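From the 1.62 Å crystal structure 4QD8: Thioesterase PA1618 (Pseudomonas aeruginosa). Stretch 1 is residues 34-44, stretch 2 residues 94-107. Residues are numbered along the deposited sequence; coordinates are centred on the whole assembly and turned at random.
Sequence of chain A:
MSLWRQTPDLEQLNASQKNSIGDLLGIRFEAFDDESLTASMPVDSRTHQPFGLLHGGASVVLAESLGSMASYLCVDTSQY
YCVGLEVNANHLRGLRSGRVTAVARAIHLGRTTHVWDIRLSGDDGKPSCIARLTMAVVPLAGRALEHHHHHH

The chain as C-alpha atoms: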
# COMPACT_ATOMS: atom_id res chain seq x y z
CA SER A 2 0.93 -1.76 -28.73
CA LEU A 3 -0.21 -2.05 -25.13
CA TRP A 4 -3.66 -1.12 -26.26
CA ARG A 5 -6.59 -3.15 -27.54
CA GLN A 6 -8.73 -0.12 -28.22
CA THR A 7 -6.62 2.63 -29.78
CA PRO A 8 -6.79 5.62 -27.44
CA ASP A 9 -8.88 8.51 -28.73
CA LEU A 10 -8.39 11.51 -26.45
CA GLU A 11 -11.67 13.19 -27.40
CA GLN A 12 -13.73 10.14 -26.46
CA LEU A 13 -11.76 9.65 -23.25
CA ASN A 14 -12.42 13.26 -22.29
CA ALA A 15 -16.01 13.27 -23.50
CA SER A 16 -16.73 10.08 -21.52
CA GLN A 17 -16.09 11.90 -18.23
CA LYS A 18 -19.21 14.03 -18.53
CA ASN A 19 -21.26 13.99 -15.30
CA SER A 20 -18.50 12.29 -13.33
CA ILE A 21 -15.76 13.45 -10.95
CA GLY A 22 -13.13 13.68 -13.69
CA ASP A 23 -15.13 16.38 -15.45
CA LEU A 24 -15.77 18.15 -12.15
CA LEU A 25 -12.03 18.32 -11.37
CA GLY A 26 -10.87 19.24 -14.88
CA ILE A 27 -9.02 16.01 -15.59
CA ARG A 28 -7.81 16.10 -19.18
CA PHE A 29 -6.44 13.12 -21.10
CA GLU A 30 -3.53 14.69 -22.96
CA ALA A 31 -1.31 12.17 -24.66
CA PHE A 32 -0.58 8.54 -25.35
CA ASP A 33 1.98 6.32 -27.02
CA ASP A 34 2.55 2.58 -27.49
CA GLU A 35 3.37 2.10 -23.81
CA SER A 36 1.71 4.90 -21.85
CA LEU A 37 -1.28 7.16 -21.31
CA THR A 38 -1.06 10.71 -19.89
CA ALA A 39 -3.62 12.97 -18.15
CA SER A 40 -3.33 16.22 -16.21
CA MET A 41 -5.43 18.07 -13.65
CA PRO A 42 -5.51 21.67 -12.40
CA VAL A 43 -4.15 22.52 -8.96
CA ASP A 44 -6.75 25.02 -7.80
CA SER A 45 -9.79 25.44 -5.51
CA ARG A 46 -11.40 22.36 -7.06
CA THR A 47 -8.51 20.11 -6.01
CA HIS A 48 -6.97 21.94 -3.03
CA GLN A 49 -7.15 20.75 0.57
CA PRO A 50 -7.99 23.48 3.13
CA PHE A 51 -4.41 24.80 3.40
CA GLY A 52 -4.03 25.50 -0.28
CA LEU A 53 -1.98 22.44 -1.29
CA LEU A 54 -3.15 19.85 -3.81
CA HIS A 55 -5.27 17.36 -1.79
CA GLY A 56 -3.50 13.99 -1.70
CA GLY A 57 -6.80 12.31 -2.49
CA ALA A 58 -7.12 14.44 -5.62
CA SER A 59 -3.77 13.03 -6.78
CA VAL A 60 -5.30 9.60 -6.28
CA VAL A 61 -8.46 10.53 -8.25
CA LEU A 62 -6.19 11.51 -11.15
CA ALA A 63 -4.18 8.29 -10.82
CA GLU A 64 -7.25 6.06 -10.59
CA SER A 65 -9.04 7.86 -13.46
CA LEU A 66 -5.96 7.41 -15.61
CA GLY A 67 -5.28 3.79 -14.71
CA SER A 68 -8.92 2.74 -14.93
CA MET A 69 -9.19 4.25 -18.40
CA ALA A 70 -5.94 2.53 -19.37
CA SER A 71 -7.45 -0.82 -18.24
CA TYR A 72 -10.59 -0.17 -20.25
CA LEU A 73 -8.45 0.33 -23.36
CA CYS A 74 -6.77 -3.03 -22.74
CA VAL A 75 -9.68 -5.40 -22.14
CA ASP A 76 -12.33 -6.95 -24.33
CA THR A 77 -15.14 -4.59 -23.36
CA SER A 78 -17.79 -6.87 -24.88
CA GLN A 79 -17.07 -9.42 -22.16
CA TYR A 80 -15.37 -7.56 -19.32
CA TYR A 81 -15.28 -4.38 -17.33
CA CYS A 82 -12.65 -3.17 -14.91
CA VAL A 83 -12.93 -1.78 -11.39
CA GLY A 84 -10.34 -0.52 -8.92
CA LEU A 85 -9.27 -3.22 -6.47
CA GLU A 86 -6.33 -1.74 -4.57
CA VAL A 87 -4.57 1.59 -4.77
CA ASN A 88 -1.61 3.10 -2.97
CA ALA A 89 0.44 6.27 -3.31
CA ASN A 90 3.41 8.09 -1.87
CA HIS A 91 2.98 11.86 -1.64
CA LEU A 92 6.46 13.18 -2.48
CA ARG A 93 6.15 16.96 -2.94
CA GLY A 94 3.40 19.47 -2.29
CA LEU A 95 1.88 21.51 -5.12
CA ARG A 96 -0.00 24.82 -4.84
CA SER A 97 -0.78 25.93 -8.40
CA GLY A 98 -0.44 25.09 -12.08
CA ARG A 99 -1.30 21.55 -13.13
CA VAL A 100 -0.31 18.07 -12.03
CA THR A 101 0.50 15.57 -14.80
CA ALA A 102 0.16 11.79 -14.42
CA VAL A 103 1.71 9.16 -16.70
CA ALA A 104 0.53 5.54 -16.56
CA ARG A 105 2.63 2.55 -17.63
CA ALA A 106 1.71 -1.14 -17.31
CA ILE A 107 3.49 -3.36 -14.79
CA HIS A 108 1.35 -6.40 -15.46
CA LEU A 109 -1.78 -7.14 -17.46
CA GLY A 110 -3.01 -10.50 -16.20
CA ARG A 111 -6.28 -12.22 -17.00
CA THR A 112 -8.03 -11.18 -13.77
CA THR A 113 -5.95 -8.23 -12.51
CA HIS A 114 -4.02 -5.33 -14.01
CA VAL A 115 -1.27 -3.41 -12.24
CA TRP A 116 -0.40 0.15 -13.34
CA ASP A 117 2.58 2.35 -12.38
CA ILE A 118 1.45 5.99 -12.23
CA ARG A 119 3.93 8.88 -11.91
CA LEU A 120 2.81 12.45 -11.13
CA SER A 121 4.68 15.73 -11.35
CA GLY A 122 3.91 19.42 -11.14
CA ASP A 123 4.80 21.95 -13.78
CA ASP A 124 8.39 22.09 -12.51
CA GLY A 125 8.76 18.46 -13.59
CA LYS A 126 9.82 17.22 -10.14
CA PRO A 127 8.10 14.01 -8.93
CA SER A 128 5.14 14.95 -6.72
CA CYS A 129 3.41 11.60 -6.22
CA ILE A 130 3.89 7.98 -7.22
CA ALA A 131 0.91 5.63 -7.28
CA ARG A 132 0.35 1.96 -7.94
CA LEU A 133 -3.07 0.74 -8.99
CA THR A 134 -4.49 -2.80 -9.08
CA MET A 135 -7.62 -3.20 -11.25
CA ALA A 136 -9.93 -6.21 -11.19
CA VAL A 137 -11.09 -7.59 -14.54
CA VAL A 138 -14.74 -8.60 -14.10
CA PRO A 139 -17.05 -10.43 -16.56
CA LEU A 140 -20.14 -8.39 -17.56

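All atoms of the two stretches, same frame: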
# COMPACT_ATOMS: atom_id res chain seq x y z
N ASP A 34 2.72 4.04 -27.47
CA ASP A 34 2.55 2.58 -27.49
C ASP A 34 2.61 1.94 -26.11
O ASP A 34 2.23 0.78 -25.96
CB ASP A 34 3.62 1.93 -28.36
CG ASP A 34 3.38 2.14 -29.83
OD1 ASP A 34 2.31 2.68 -30.19
OD2 ASP A 34 4.26 1.74 -30.63
N GLU A 35 3.10 2.68 -25.12
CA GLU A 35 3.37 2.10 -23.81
C GLU A 35 2.77 2.90 -22.66
O GLU A 35 2.93 2.51 -21.52
CB GLU A 35 4.86 2.06 -23.53
CG GLU A 35 5.72 1.35 -24.54
CD GLU A 35 7.18 1.61 -24.26
OE1 GLU A 35 7.46 2.49 -23.42
OE2 GLU A 35 8.04 0.93 -24.86
N SER A 36 2.14 4.03 -22.95
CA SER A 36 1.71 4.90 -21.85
C SER A 36 0.52 5.76 -22.20
O SER A 36 0.20 5.97 -23.37
CB SER A 36 2.88 5.78 -21.39
OG SER A 36 3.20 6.76 -22.37
N LEU A 37 -0.14 6.27 -21.16
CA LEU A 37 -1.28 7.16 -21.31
C LEU A 37 -1.08 8.29 -20.30
O LEU A 37 -0.63 8.04 -19.18
CB LEU A 37 -2.58 6.41 -21.04
CG LEU A 37 -3.89 7.19 -21.19
CD1 LEU A 37 -4.06 7.76 -22.60
CD2 LEU A 37 -5.10 6.34 -20.80
N THR A 38 -1.37 9.53 -20.71
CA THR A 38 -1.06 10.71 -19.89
C THR A 38 -2.30 11.58 -19.70
O THR A 38 -3.05 11.81 -20.64
CB THR A 38 0.06 11.55 -20.56
OG1 THR A 38 1.27 10.77 -20.68
CG2 THR A 38 0.36 12.82 -19.76
N ALA A 39 -2.52 12.04 -18.46
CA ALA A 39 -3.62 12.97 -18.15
C ALA A 39 -3.12 13.99 -17.15
O ALA A 39 -2.22 13.70 -16.38
CB ALA A 39 -4.82 12.23 -17.56
N SER A 40 -3.71 15.18 -17.15
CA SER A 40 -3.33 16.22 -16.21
C SER A 40 -4.57 16.79 -15.53
O SER A 40 -5.70 16.53 -15.95
CB SER A 40 -2.57 17.34 -16.92
OG SER A 40 -3.44 18.07 -17.76
N MET A 41 -4.35 17.55 -14.46
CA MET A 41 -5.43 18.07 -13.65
C MET A 41 -4.98 19.40 -13.08
O MET A 41 -3.83 19.53 -12.69
CB MET A 41 -5.71 17.10 -12.51
CG MET A 41 -6.95 17.40 -11.66
SD MET A 41 -7.21 16.15 -10.39
CE MET A 41 -5.68 16.29 -9.48
N PRO A 42 -5.89 20.38 -13.02
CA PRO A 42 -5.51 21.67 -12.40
C PRO A 42 -5.28 21.56 -10.90
O PRO A 42 -5.93 20.75 -10.23
CB PRO A 42 -6.73 22.55 -12.67
CG PRO A 42 -7.87 21.57 -12.84
CD PRO A 42 -7.25 20.41 -13.57
N VAL A 43 -4.35 22.36 -10.40
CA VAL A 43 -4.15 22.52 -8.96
C VAL A 43 -4.77 23.85 -8.58
O VAL A 43 -4.14 24.91 -8.72
CB VAL A 43 -2.65 22.46 -8.59
CG1 VAL A 43 -2.46 22.62 -7.09
CG2 VAL A 43 -2.03 21.14 -9.08
N ASP A 44 -6.02 23.81 -8.12
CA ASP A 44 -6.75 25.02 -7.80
C ASP A 44 -7.80 24.74 -6.72
O ASP A 44 -7.72 23.72 -6.04
CB ASP A 44 -7.32 25.70 -9.06
CG ASP A 44 -8.36 24.85 -9.80
OD1 ASP A 44 -9.04 24.00 -9.19
OD2 ASP A 44 -8.51 25.07 -11.02
N GLY A 94 4.64 18.70 -2.22
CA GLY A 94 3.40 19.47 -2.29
C GLY A 94 3.32 20.34 -3.53
O GLY A 94 4.34 20.77 -4.09
N LEU A 95 2.10 20.60 -3.99
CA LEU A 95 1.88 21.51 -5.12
C LEU A 95 0.81 22.52 -4.72
O LEU A 95 -0.13 22.17 -4.01
CB LEU A 95 1.41 20.76 -6.37
CG LEU A 95 2.39 19.74 -6.95
CD1 LEU A 95 1.71 18.93 -8.04
CD2 LEU A 95 3.60 20.47 -7.48
N ARG A 96 0.96 23.76 -5.18
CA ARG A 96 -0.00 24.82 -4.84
C ARG A 96 -0.76 25.38 -6.04
O ARG A 96 -1.89 25.84 -5.91
CB ARG A 96 0.69 25.97 -4.08
CG ARG A 96 1.08 25.63 -2.66
CD ARG A 96 1.39 26.89 -1.84
NE ARG A 96 1.75 26.57 -0.45
CZ ARG A 96 0.87 26.49 0.55
NH1 ARG A 96 -0.42 26.72 0.33
NH2 ARG A 96 1.29 26.19 1.78
N SER A 97 -0.15 25.35 -7.22
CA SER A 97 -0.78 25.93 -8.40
C SER A 97 -0.28 25.24 -9.65
O SER A 97 0.52 24.31 -9.59
CB SER A 97 -0.50 27.43 -8.47
OG SER A 97 0.90 27.65 -8.49
N GLY A 98 -0.76 25.72 -10.80
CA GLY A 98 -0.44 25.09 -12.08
C GLY A 98 -1.25 23.83 -12.27
O GLY A 98 -2.41 23.76 -11.87
N ARG A 99 -0.64 22.83 -12.90
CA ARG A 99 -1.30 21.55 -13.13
C ARG A 99 -0.41 20.40 -12.66
O ARG A 99 0.81 20.53 -12.58
CB ARG A 99 -1.63 21.35 -14.61
CG ARG A 99 -2.55 22.42 -15.22
CD ARG A 99 -2.83 22.14 -16.68
NE ARG A 99 -3.66 20.95 -16.88
CZ ARG A 99 -4.97 20.92 -16.66
NH1 ARG A 99 -5.61 22.00 -16.23
NH2 ARG A 99 -5.66 19.80 -16.88
N VAL A 100 -1.05 19.28 -12.35
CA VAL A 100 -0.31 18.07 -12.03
C VAL A 100 -0.54 17.07 -13.17
O VAL A 100 -1.67 16.89 -13.63
CB VAL A 100 -0.71 17.49 -10.65
CG1 VAL A 100 -2.21 17.23 -10.56
CG2 VAL A 100 0.10 16.23 -10.33
N THR A 101 0.54 16.46 -13.64
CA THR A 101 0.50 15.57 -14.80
C THR A 101 0.82 14.14 -14.39
O THR A 101 1.82 13.90 -13.71
CB THR A 101 1.51 16.03 -15.86
OG1 THR A 101 1.16 17.36 -16.30
CG2 THR A 101 1.50 15.11 -17.07
N ALA A 102 -0.03 13.19 -14.78
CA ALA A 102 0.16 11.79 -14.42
C ALA A 102 0.45 10.98 -15.67
O ALA A 102 -0.18 11.19 -16.71
CB ALA A 102 -1.09 11.25 -13.73
N VAL A 103 1.41 10.06 -15.58
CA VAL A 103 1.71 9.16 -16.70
C VAL A 103 1.56 7.72 -16.22
O VAL A 103 2.15 7.34 -15.21
CB VAL A 103 3.14 9.37 -17.22
CG1 VAL A 103 3.42 8.50 -18.45
CG2 VAL A 103 3.37 10.83 -17.58
N ALA A 104 0.76 6.93 -16.93
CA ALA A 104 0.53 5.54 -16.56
C ALA A 104 1.28 4.60 -17.49
O ALA A 104 1.23 4.75 -18.72
CB ALA A 104 -0.96 5.22 -16.56
N ARG A 105 1.93 3.61 -16.89
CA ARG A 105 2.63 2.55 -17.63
C ARG A 105 2.22 1.20 -17.02
O ARG A 105 1.97 1.11 -15.83
CB ARG A 105 4.14 2.75 -17.53
CG ARG A 105 4.63 3.96 -18.29
CD ARG A 105 6.12 4.21 -18.11
NE ARG A 105 6.53 5.42 -18.82
CZ ARG A 105 6.81 5.47 -20.13
NH1 ARG A 105 6.74 4.37 -20.87
NH2 ARG A 105 7.17 6.62 -20.69
N ALA A 106 2.13 0.16 -17.83
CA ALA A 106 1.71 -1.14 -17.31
C ALA A 106 2.85 -1.85 -16.58
O ALA A 106 4.00 -1.84 -17.06
CB ALA A 106 1.17 -2.02 -18.44
N ILE A 107 2.54 -2.46 -15.44
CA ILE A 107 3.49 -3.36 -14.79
C ILE A 107 3.12 -4.78 -15.16
O ILE A 107 3.97 -5.63 -15.44
CB ILE A 107 3.43 -3.21 -13.26
CG1 ILE A 107 3.89 -1.80 -12.87
CG2 ILE A 107 4.30 -4.27 -12.56
CD1 ILE A 107 5.30 -1.48 -13.32
O HOH W 1 3.67 0.30 -20.34

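The two stretches form an antiparallel pair of neighbouring β-strands, held mainly by a regular ladder of main-chain hydrogen bonds and reinforced at its margins by two arginines and a valine. The strand axes run at 160° to one another, and about 880 Å² of surface is buried between the stretches.

Three residue pairs carry the ladder, each bonded in both directions. A104 N donates to L37 O at 2.9 Å and L37 N to A104 O at 3.2 Å; A102 N reaches A39 O at 2.8 Å and A39 N reaches A102 O at 3.0 Å; V100 N lies 2.8 Å from M41 O, and M41 N 2.9 Å from V100 O. Between them fall the non-hydrogen-bonded pairs T38–V103 and S40–T101, where the chains draw closer: the CA atoms of S40 and T101 are 4.1 Å apart, against 5.4 Å for A39 CA and A102 CA. Here CA-H...O contacts supplement the ladder, as from T38 CA to A102 O at 3.3 Å.

Side chains alternate between the faces. L37, A39, M41, V100, A102 and A104 share a buried face, to which apolar residues are suited; M41 CE packs on V100 CG1 at 3.8 Å. The other face, with T38, S40, T101 and V103, is more polar and partly open. Its β-branched residues suit extended backbone, and the methyls T38 CG2 and T101 CG2 meet at 3.7 Å.

R99 has a side chain long enough to fold back over the neighbouring strand. Its NE and NH2 both donate to S40 OG, at 3.0 and 2.9 Å, so the hydroxyl sits near the guanidinium plane as a shared acceptor, while M41 CA and P42 N lie over one face of the group. At the other end, R105 NH1 forms a salt bridge with E35 OE1 at 3.2 Å; its hydrogen bond is weak, and both residues are exposed. S36 CB covers one face of this guanidinium. Nearby, a water bridges the chains, donating to E35 O at 2.6 Å and accepting from A106 N at 2.9 Å.

Beyond P42, whose ring nitrogen has no hydrogen to donate, V43 N bonds to G98 O at 2.8 Å. G98 has a positive phi, a conformation that favours glycine. V43 points toward the other stretch and packs its CG1 against R96 C at 3.4 Å and its CG2 against V100 CG1 at 4.2 Å.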